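Local coordinates for protein aldehyde dehydrogenase (Anabaena variabilis, PDB 4H7N) that probably oxidises aldehydes to carboxylic acids with NAD+ as the electron acceptor, as members of the aldehyde dehydrogenase family do, at residues I23-P27 with R28-Q32; P135-P139 with L140-M144. All coordinates share one frame; numbering follows the deposited sequence.

Contact 1: I23-P27 with R28-Q32; sequences IPPPP and RLLAQ
The backbone runs extended through P25 and P26, with phi and psi close to those of a polyproline II chain, then bends at P27 into the first turn of helix 27-46. P26 is the N-cap. Its carbonyl oxygen accepts the first helical hydrogen bond, L30 N to P26 O at 2.9 Å, and this one is very straight, with 172° at the hydrogen and the donor nearly along the C=O axis. The next follows from A31 N to P27 O at 3.0 Å, with the donor tilted somewhat from the carbonyl plane. P27 costs the helix nothing here: it has no N-H to offer, and at the first position of a helix none is needed for the helical i to i-4 pattern.

The side chains close the turn from P25. One branch of L29 comes up to this ring, CD2 lying 3.7 Å from P25 CB. On L29 the first torsion sets CG opposite the backbone N (chi1 177°), which swings the branch back toward the loop. Farther round the ring, P25 CG meets L30 CD1 at 4.0 Å, the two side chains passing at a slant. P26 adds a lesser touch, its CD resting 3.9 Å from L29 CB.

Helix 193-200 covers one flank, where T195 meets P24 and P25 and N198 meets P27 and L30. Just upstream, E190 accepts a hydrogen bond from I23 N.

P25, the residue before the N-cap, packs on L30, the fourth after it, and that pairing is a hydrophobic staple, built on a helix start with proline in its first position.

Contact 2: P135-P139 with L140-M144; sequences PWNFP and LTLSM
L142 is the side chain that the loop wraps around. Its CB sits 3.8 Å from P135 CD and its CD1 reaches P135 CG, the leucine crossing the proline at about a right angle. With CG beside its own backbone N (chi1 -63°), L142 also brings CG to 4.0 Å from F138 CB, while CD1 approaches the F138 ring at its edge, near the ring plane. The same methyl lies 3.9 Å from N137 OD1. T141 runs alongside F138 and points the same way, with OG1 3.3 Å from F138 CB.

Two backbone bonds set the turn under these side chains: L142 N to F138 O at 3.0 Å, and S143 N to P139 O with a more bent approach from above the carbonyl plane. S143 OG, tucked between its backbone N and carbonyl carbon (chi1 68°), turns back and donates to L140 O at 2.8 Å. Losing the S143 hydroxyl to an alanine is likely to leave the L140 carbonyl with just the weak bonds from S143 N and M144 N.

Farther out, E87 of helix 82-106 accepts from T141 N and, weakly, L140 N, while N137 ND2 bonds to Q264 O and N137 O accepts from N261. The L142 side chain is about 7 Å from that of E232, the predicted active-site residue. In family relatives the corresponding asparagine lines the oxyanion hole; the ND2 bond to Q264 O would limit the turning of the amide, consistent with a similar role here.

Overall arrangement
Contact 1 closes well before contact 2 opens along the chain, and the two do not touch: their centres are 22 Å apart and their nearest atoms about 15 Å. Each is a loop-to-helix junction following a strand. Contact 1 leads from strand 18-22 into helix 27-46 at the periphery, about 26 Å from the centre of the chain, against helix 193-200. Contact 2 leads from strand 118-134 of the mixed sheet that also holds strands 156-161 and 205-209 into the short helix 139-144, about 7 Å from the centre. The outer junction is thus plain structural packing away from the annotated site, whereas the inner one lies close to the predicted active-site glutamate.

Contact 1: I23-P27 with R28-Q32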
ATOM      1  N   ILE A  23      16.295  20.231  20.400  1.00 26.66           N
ATOM      2  CA  ILE A  23      17.584  20.032  19.789  1.00 28.85           C
ATOM      3  C   ILE A  23      17.554  18.949  18.714  1.00 30.36           C
ATOM      4  O   ILE A  23      17.691  17.813  19.016  1.00 29.63           O
ATOM      5  CB  ILE A  23      18.634  19.554  20.827  1.00 30.48           C
ATOM      6  CG1 ILE A  23      18.531  20.350  22.107  1.00 32.21           C
ATOM      7  CG2 ILE A  23      20.060  19.662  20.282  1.00 29.17           C
ATOM      8  CD1 ILE A  23      18.876  21.769  21.921  1.00 35.39           C
ATOM      9  N   PRO A  24      17.463  19.327  17.446  1.00 32.04           N
ATOM     10  CA  PRO A  24      17.312  18.271  16.463  1.00 33.94           C
ATOM     11  C   PRO A  24      18.606  17.519  16.227  1.00 36.47           C
ATOM     12  O   PRO A  24      19.675  18.101  16.238  1.00 37.20           O
ATOM     13  CB  PRO A  24      16.828  18.991  15.205  1.00 34.25           C
ATOM     14  CG  PRO A  24      16.979  20.443  15.449  1.00 34.15           C
ATOM     15  CD  PRO A  24      17.322  20.675  16.890  1.00 32.54           C
ATOM     16  N   PRO A  25      18.524  16.201  16.038  1.00 36.25           N
ATOM     17  CA  PRO A  25      19.797  15.501  15.811  1.00 37.76           C
ATOM     18  C   PRO A  25      20.272  15.699  14.389  1.00 38.99           C
ATOM     19  O   PRO A  25      19.469  15.555  13.460  1.00 40.97           O
ATOM     20  CB  PRO A  25      19.417  14.031  16.032  1.00 37.60           C
ATOM     21  CG  PRO A  25      17.964  13.965  15.717  1.00 35.84           C
ATOM     22  CD  PRO A  25      17.371  15.306  15.981  1.00 34.76           C
ATOM     23  N   PRO A  26      21.569  15.977  14.200  1.00 43.34           N
ATOM     24  CA  PRO A  26      22.155  15.973  12.837  1.00 45.03           C
ATOM     25  C   PRO A  26      22.059  14.621  12.129  1.00 46.55           C
ATOM     26  O   PRO A  26      21.960  13.587  12.798  1.00 42.86           O
ATOM     27  CB  PRO A  26      23.634  16.267  13.082  1.00 46.57           C
ATOM     28  CG  PRO A  26      23.705  16.803  14.490  1.00 47.77           C
ATOM     29  CD  PRO A  26      22.577  16.213  15.250  1.00 43.59           C
ATOM     30  N   PRO A  27      22.140  14.617  10.781  1.00 49.58           N
ATOM     31  CA  PRO A  27      22.002  13.343  10.052  1.00 50.80           C
ATOM     32  C   PRO A  27      22.803  12.190  10.675  1.00 47.34           C
ATOM     33  O   PRO A  27      22.265  11.112  10.829  1.00 45.73           O
ATOM     34  CB  PRO A  27      22.504  13.699   8.641  1.00 52.41           C
ATOM     35  CG  PRO A  27      22.105  15.139   8.503  1.00 52.87           C
ATOM     36  CD  PRO A  27      22.297  15.760   9.859  1.00 50.57           C
ATOM     37  N   ARG A  28      24.041  12.451  11.073  1.00 47.86           N
ATOM     38  CA  ARG A  28      24.938  11.422  11.651  1.00 51.38           C
ATOM     39  C   ARG A  28      24.407  10.834  12.994  1.00 47.86           C
ATOM     40  O   ARG A  28      24.358   9.623  13.198  1.00 44.25           O
ATOM     41  CB  ARG A  28      26.346  12.016  11.832  1.00 58.20           C
ATOM     42  CG  ARG A  28      27.490  11.022  11.739  1.00 68.22           C
ATOM     43  CD  ARG A  28      28.820  11.726  11.443  1.00 76.21           C
ATOM     44  NE  ARG A  28      29.907  10.774  11.187  1.00 84.55           N
ATOM     45  CZ  ARG A  28      30.586  10.106  12.124  1.00 89.05           C
ATOM     46  NH1 ARG A  28      30.314  10.258  13.422  1.00 88.89           N
ATOM     47  NH2 ARG A  28      31.553   9.269  11.760  1.00 93.27           N
ATOM     48  N   LEU A  29      23.986  11.692  13.886  1.00 42.79           N
ATOM     49  CA  LEU A  29      23.349  11.250  15.129  1.00 42.66           C
ATOM     50  C   LEU A  29      21.979  10.572  14.941  1.00 40.13           C
ATOM     51  O   LEU A  29      21.621   9.647  15.663  1.00 39.70           O
ATOM     52  CB  LEU A  29      23.150  12.448  16.048  1.00 43.49           C
ATOM     53  CG  LEU A  29      22.419  12.183  17.372  1.00 45.71           C
ATOM     54  CD1 LEU A  29      23.152  11.072  18.097  1.00 46.88           C
ATOM     55  CD2 LEU A  29      22.364  13.455  18.221  1.00 49.36           C
ATOM     56  N   LEU A  30      21.164  11.082  14.029  1.00 37.57           N
ATOM     57  CA  LEU A  30      19.900  10.453  13.768  1.00 35.79           C
ATOM     58  C   LEU A  30      20.084   9.007  13.283  1.00 35.41           C
ATOM     59  O   LEU A  30      19.402   8.072  13.743  1.00 32.96           O
ATOM     60  CB  LEU A  30      19.123  11.279  12.757  1.00 36.15           C
ATOM     61  CG  LEU A  30      17.727  10.755  12.522  1.00 35.09           C
ATOM     62  CD1 LEU A  30      16.930  10.593  13.819  1.00 34.18           C
ATOM     63  CD2 LEU A  30      17.050  11.734  11.583  1.00 37.03           C
ATOM     64  N   ALA A  31      21.041   8.813  12.393  1.00 36.58           N
ATOM     65  CA  ALA A  31      21.350   7.480  11.831  1.00 37.96           C
ATOM     66  C   ALA A  31      21.785   6.509  12.927  1.00 37.31           C
ATOM     67  O   ALA A  31      21.457   5.330  12.931  1.00 35.51           O
ATOM     68  CB  ALA A  31      22.469   7.612  10.796  1.00 40.50           C
ATOM     69  N   GLN A  32      22.575   7.020  13.831  1.00 36.91           N
ATOM     70  CA  GLN A  32      23.009   6.279  14.999  1.00 42.10           C
ATOM     71  C   GLN A  32      21.852   5.831  15.846  1.00 40.52           C
ATOM     72  O   GLN A  32      21.792   4.678  16.211  1.00 41.61           O
ATOM     73  CB  GLN A  32      23.966   7.169  15.795  1.00 50.15           C
ATOM     74  CG  GLN A  32      24.648   6.606  17.028  1.00 56.76           C
ATOM     75  CD  GLN A  32      25.577   7.662  17.641  1.00 63.69           C
ATOM     76  OE1 GLN A  32      26.473   8.176  16.951  1.00 65.89           O
ATOM     77  NE2 GLN A  32      25.336   8.029  18.911  1.00 62.35           N
TER

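Contact 2: P135-P139 with L140-M144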
ATOM      1  N   PRO A 135       1.661  15.729  13.273  1.00 25.47           N
ATOM      2  CA  PRO A 135       1.375  17.163  13.238  1.00 26.13           C
ATOM      3  C   PRO A 135       1.096  17.732  14.606  1.00 25.22           C
ATOM      4  O   PRO A 135       0.995  16.998  15.594  1.00 25.17           O
ATOM      5  CB  PRO A 135       0.132  17.248  12.360  1.00 27.39           C
ATOM      6  CG  PRO A 135      -0.615  15.974  12.674  1.00 27.60           C
ATOM      7  CD  PRO A 135       0.440  14.935  13.019  1.00 28.35           C
ATOM      8  N   TRP A 136       0.987  19.061  14.647  1.00 26.40           N
ATOM      9  CA  TRP A 136       0.860  19.808  15.906  1.00 25.07           C
ATOM     10  C   TRP A 136      -0.571  19.948  16.458  1.00 25.08           C
ATOM     11  O   TRP A 136      -0.728  20.406  17.584  1.00 24.13           O
ATOM     12  CB  TRP A 136       1.480  21.211  15.749  1.00 25.13           C
ATOM     13  CG  TRP A 136       1.057  21.931  14.540  1.00 24.32           C
ATOM     14  CD1 TRP A 136       1.734  22.038  13.371  1.00 25.26           C
ATOM     15  CD2 TRP A 136      -0.175  22.627  14.363  1.00 24.75           C
ATOM     16  NE1 TRP A 136       1.006  22.759  12.478  1.00 26.00           N
ATOM     17  CE2 TRP A 136      -0.184  23.125  13.063  1.00 25.35           C
ATOM     18  CE3 TRP A 136      -1.285  22.869  15.191  1.00 25.34           C
ATOM     19  CZ2 TRP A 136      -1.243  23.878  12.556  1.00 26.23           C
ATOM     20  CZ3 TRP A 136      -2.343  23.622  14.683  1.00 25.62           C
ATOM     21  CH2 TRP A 136      -2.311  24.128  13.381  1.00 26.53           C
ATOM     22  N   ASN A 137      -1.614  19.573  15.712  1.00 23.42           N
ATOM     23  CA  ASN A 137      -2.983  19.907  16.113  1.00 24.20           C
ATOM     24  C   ASN A 137      -3.650  19.005  17.184  1.00 25.20           C
ATOM     25  O   ASN A 137      -4.397  19.503  18.054  1.00 25.68           O
ATOM     26  CB  ASN A 137      -3.871  20.066  14.911  1.00 24.26           C
ATOM     27  CG  ASN A 137      -3.985  18.789  14.134  1.00 26.54           C
ATOM     28  OD1 ASN A 137      -2.978  18.237  13.697  1.00 27.98           O
ATOM     29  ND2 ASN A 137      -5.181  18.281  14.007  1.00 28.56           N
ATOM     30  N   PHE A 138      -3.291  17.728  17.169  1.00 25.06           N
ATOM     31  CA  PHE A 138      -3.589  16.790  18.235  1.00 26.28           C
ATOM     32  C   PHE A 138      -2.278  16.064  18.462  1.00 25.87           C
ATOM     33  O   PHE A 138      -2.040  14.963  17.969  1.00 26.59           O
ATOM     34  CB  PHE A 138      -4.695  15.795  17.860  1.00 27.43           C
ATOM     35  CG  PHE A 138      -6.064  16.407  17.644  1.00 26.69           C
ATOM     36  CD1 PHE A 138      -6.884  16.703  18.708  1.00 27.44           C
ATOM     37  CD2 PHE A 138      -6.585  16.553  16.345  1.00 27.57           C
ATOM     38  CE1 PHE A 138      -8.148  17.218  18.511  1.00 26.67           C
ATOM     39  CE2 PHE A 138      -7.864  17.056  16.152  1.00 27.83           C
ATOM     40  CZ  PHE A 138      -8.637  17.395  17.246  1.00 26.33           C
ATOM     41  N   PRO A 139      -1.381  16.713  19.144  1.00 26.03           N
ATOM     42  CA  PRO A 139      -0.014  16.229  19.147  1.00 26.05           C
ATOM     43  C   PRO A 139       0.121  14.824  19.729  1.00 25.28           C
ATOM     44  O   PRO A 139       0.872  14.020  19.180  1.00 24.29           O
ATOM     45  CB  PRO A 139       0.739  17.226  20.012  1.00 26.50           C
ATOM     46  CG  PRO A 139      -0.225  18.215  20.449  1.00 27.96           C
ATOM     47  CD  PRO A 139      -1.600  17.885  19.990  1.00 26.81           C
ATOM     48  N   LEU A 140      -0.608  14.531  20.809  1.00 24.16           N
ATOM     49  CA  LEU A 140      -0.497  13.241  21.444  1.00 25.00           C
ATOM     50  C   LEU A 140      -1.151  12.184  20.602  1.00 24.10           C
ATOM     51  O   LEU A 140      -0.493  11.209  20.183  1.00 24.23           O
ATOM     52  CB  LEU A 140      -1.081  13.252  22.861  1.00 25.76           C
ATOM     53  CG  LEU A 140      -1.127  11.896  23.525  1.00 28.11           C
ATOM     54  CD1 LEU A 140       0.278  11.391  23.805  1.00 27.04           C
ATOM     55  CD2 LEU A 140      -1.965  11.927  24.809  1.00 28.49           C
ATOM     56  N   THR A 141      -2.415  12.363  20.265  1.00 25.48           N
ATOM     57  CA  THR A 141      -3.113  11.249  19.610  1.00 24.83           C
ATOM     58  C   THR A 141      -2.533  10.974  18.233  1.00 25.87           C
ATOM     59  O   THR A 141      -2.418   9.800  17.844  1.00 24.04           O
ATOM     60  CB  THR A 141      -4.626  11.432  19.527  1.00 29.13           C
ATOM     61  OG1 THR A 141      -4.887  12.734  19.079  1.00 30.69           O
ATOM     62  CG2 THR A 141      -5.303  11.313  20.928  1.00 31.21           C
ATOM     63  N   LEU A 142      -2.177  12.013  17.494  1.00 25.15           N
ATOM     64  CA  LEU A 142      -1.646  11.775  16.158  1.00 27.11           C
ATOM     65  C   LEU A 142      -0.173  11.297  16.132  1.00 25.40           C
ATOM     66  O   LEU A 142       0.254  10.755  15.137  1.00 24.58           O
ATOM     67  CB  LEU A 142      -1.914  12.993  15.246  1.00 28.25           C
ATOM     68  CG  LEU A 142      -3.425  13.245  15.040  1.00 30.18           C
ATOM     69  CD1 LEU A 142      -3.760  14.456  14.188  1.00 30.66           C
ATOM     70  CD2 LEU A 142      -4.156  12.053  14.419  1.00 33.32           C
ATOM     71  N   SER A 143       0.601  11.503  17.208  1.00 24.45           N
ATOM     72  CA  SER A 143       1.907  10.908  17.308  1.00 24.41           C
ATOM     73  C   SER A 143       1.798   9.402  17.582  1.00 25.25           C
ATOM     74  O   SER A 143       2.730   8.653  17.257  1.00 26.88           O
ATOM     75  CB  SER A 143       2.773  11.575  18.384  1.00 23.82           C
ATOM     76  OG  SER A 143       2.289  11.325  19.694  1.00 26.03           O
HETATM   77  N   MSE A 144       0.667   8.975  18.140  1.00 24.54           N
HETATM   78  CA  MSE A 144       0.535   7.626  18.653  1.00 24.82           C
HETATM   79  C   MSE A 144      -0.390   6.740  17.868  1.00 23.89           C
HETATM   80  O   MSE A 144      -0.392   5.538  18.067  1.00 22.04           O
HETATM   81  CB  MSE A 144       0.012   7.719  20.097  1.00 25.98           C
HETATM   82  CG  MSE A 144       1.073   8.286  21.042  1.00 26.79           C
HETATM   83 SE   MSE A 144       2.624   7.094  21.272  0.85 28.61          SE
HETATM   84  CE  MSE A 144       3.976   8.165  20.490  1.00 24.00           C
TER